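Local coordinates for protein BZZ1 (Saccharomyces cerevisiae, PDB 2A28) that plays a role in endocytosis and trafficking to the vacuole, working with type I myosins to restore actin polarity after salt stress, here represented by its second SH3 domain, at residues Asp14-Ile19 against Ser34-Gly39. Sequence-based numbering, arbitrary orientation.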
loop_
_atom_site.group_PDB
_atom_site.type_symbol
_atom_site.label_atom_id
_atom_site.label_comp_id
_atom_site.label_asym_id
_atom_site.label_seq_id
_atom_site.Cartn_x
_atom_site.Cartn_y
_atom_site.Cartn_z
ATOM N N ASP A 14 9.103 -6.514 -7.842
ATOM C CA ASP A 14 8.352 -5.903 -8.924
ATOM C C ASP A 14 6.852 -5.802 -8.624
ATOM O O ASP A 14 6.200 -5.045 -9.308
ATOM C CB ASP A 14 8.556 -6.669 -10.214
ATOM C CG ASP A 14 9.935 -6.534 -10.828
ATOM O OD1 ASP A 14 10.487 -5.429 -10.658
ATOM O OD2 ASP A 14 10.452 -7.494 -11.454
ATOM N N ASP A 15 6.374 -6.596 -7.662
ATOM C CA ASP A 15 4.972 -6.596 -7.265
ATOM C C ASP A 15 4.645 -5.661 -6.103
ATOM O O ASP A 15 3.474 -5.520 -5.736
ATOM C CB ASP A 15 4.511 -8.014 -6.919
ATOM C CG ASP A 15 5.300 -8.690 -5.856
ATOM O OD1 ASP A 15 6.461 -8.235 -5.598
ATOM O OD2 ASP A 15 4.765 -9.671 -5.288
ATOM N N GLU A 16 5.654 -5.004 -5.592
ATOM C CA GLU A 16 5.449 -4.088 -4.463
ATOM C C GLU A 16 5.519 -2.670 -4.954
ATOM O O GLU A 16 6.096 -2.348 -6.001
ATOM C CB GLU A 16 6.524 -4.314 -3.382
ATOM C CG GLU A 16 6.413 -5.708 -2.763
ATOM C CD GLU A 16 7.453 -5.981 -1.696
ATOM O OE1 GLU A 16 8.168 -5.018 -1.336
ATOM O OE2 GLU A 16 7.560 -7.154 -1.232
ATOM N N ILE A 17 4.874 -1.763 -4.174
ATOM C CA ILE A 17 4.999 -0.331 -4.448
ATOM C C ILE A 17 5.565 0.372 -3.217
ATOM O O ILE A 17 5.313 0.028 -2.079
ATOM C CB ILE A 17 3.694 0.338 -4.898
ATOM C CG1 ILE A 17 2.556 0.140 -3.898
ATOM C CG2 ILE A 17 3.286 -0.062 -6.329
ATOM C CD1 ILE A 17 1.393 1.047 -4.135
ATOM N N SER A 18 6.364 1.373 -3.505
ATOM C CA SER A 18 6.831 2.292 -2.440
ATOM C C SER A 18 5.712 3.243 -2.044
ATOM O O SER A 18 5.026 3.780 -2.864
ATOM C CB SER A 18 8.075 3.055 -2.894
ATOM O OG SER A 18 9.148 2.126 -3.151
ATOM N N ILE A 19 5.537 3.452 -0.750
ATOM C CA ILE A 19 4.596 4.426 -0.175
ATOM C C ILE A 19 5.351 5.335 0.756
ATOM O O ILE A 19 6.361 4.976 1.333
ATOM C CB ILE A 19 3.430 3.704 0.491
ATOM C CG1 ILE A 19 3.860 2.848 1.682
ATOM C CG2 ILE A 19 2.731 2.884 -0.562
ATOM C CD1 ILE A 19 2.732 2.330 2.530
ATOM N N SER A 34 -2.054 -11.813 5.168
ATOM C CA SER A 34 -0.652 -11.827 4.819
ATOM C C SER A 34 0.136 -10.627 5.286
ATOM O O SER A 34 1.379 -10.720 5.324
ATOM C CB SER A 34 -0.470 -11.901 3.287
ATOM O OG SER A 34 -0.909 -10.670 2.719
ATOM N N GLY A 35 -0.550 -9.552 5.631
ATOM C CA GLY A 35 0.141 -8.320 5.999
ATOM C C GLY A 35 0.253 -7.344 4.848
ATOM O O GLY A 35 0.796 -6.248 5.043
ATOM N N TRP A 36 -0.188 -7.720 3.632
ATOM C CA TRP A 36 -0.079 -6.896 2.425
ATOM C C TRP A 36 -1.455 -6.565 1.923
ATOM O O TRP A 36 -2.327 -7.430 1.811
ATOM C CB TRP A 36 0.728 -7.663 1.366
ATOM C CG TRP A 36 2.117 -7.912 1.856
ATOM C CD1 TRP A 36 2.484 -9.013 2.573
ATOM C CD2 TRP A 36 3.289 -7.117 1.687
ATOM N NE1 TRP A 36 3.812 -8.954 2.886
ATOM C CE2 TRP A 36 4.342 -7.798 2.349
ATOM C CE3 TRP A 36 3.533 -5.903 1.037
ATOM C CZ2 TRP A 36 5.613 -7.280 2.372
ATOM C CZ3 TRP A 36 4.805 -5.393 1.062
ATOM C CH2 TRP A 36 5.799 -6.083 1.726
ATOM N N THR A 37 -1.592 -5.336 1.450
ATOM C CA THR A 37 -2.772 -4.874 0.706
ATOM C C THR A 37 -2.344 -4.543 -0.700
ATOM O O THR A 37 -1.204 -4.090 -0.920
ATOM C CB THR A 37 -3.329 -3.640 1.392
ATOM O OG1 THR A 37 -3.750 -3.976 2.724
ATOM C CG2 THR A 37 -4.504 -2.992 0.663
ATOM N N TYR A 38 -3.192 -4.854 -1.649
ATOM C CA TYR A 38 -2.948 -4.524 -3.065
ATOM C C TYR A 38 -3.767 -3.276 -3.360
ATOM O O TYR A 38 -4.999 -3.272 -3.153
ATOM C CB TYR A 38 -3.426 -5.678 -3.934
ATOM C CG TYR A 38 -3.214 -5.481 -5.422
ATOM C CD1 TYR A 38 -1.941 -5.335 -5.914
ATOM C CD2 TYR A 38 -4.316 -5.485 -6.255
ATOM C CE1 TYR A 38 -1.777 -5.167 -7.269
ATOM C CE2 TYR A 38 -4.125 -5.304 -7.643
ATOM C CZ TYR A 38 -2.840 -5.150 -8.122
ATOM O OH TYR A 38 -2.573 -4.972 -9.476
ATOM N N GLY A 39 -3.131 -2.202 -3.846
ATOM C CA GLY A 39 -3.881 -0.997 -4.128
ATOM C C GLY A 39 -3.129 -0.084 -5.074
ATOM O O GLY A 39 -2.107 -0.425 -5.607
#
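E16 OE1 takes two hydrogen bonds from outside this contact, from the Y9 hydroxyl and the backbone N of Q12. They probably steady the carboxylate beside the W36 ring. This is an SH3 domain: residues 14-19 belong to the RT loop, and W36 starts strand 36-41. In SH3 domains this tryptophan usually helps line the surface that binds proline-rich peptides, and W36 probably does so here. E16 OE2 comes 3.6 Å from W36 CH2, at the far end of the six-membered ring. E16 CD is 3.8 Å from W36 CH2. The carboxylate approaches obliquely, its plane 31° from that of the ring. The E16 chain is extended beyond CG (chi2 180°), which carries the carboxylate out to W36. With an alanine in place of E16 the carboxylate is gone; the Y9 hydroxyl and Q12 N would probably lose this acceptor, and the W36 ring its neighbour at CH2 and CZ3. Deeper in the domain, I17 CD1 lies 4.1 Å from G39 O, a loose van der Waals contact. Just before the strand, S34 makes an ST turn. S34 OG accepts a hydrogen bond from W36 N at 3.2 Å. The N-H...O angle is 156°.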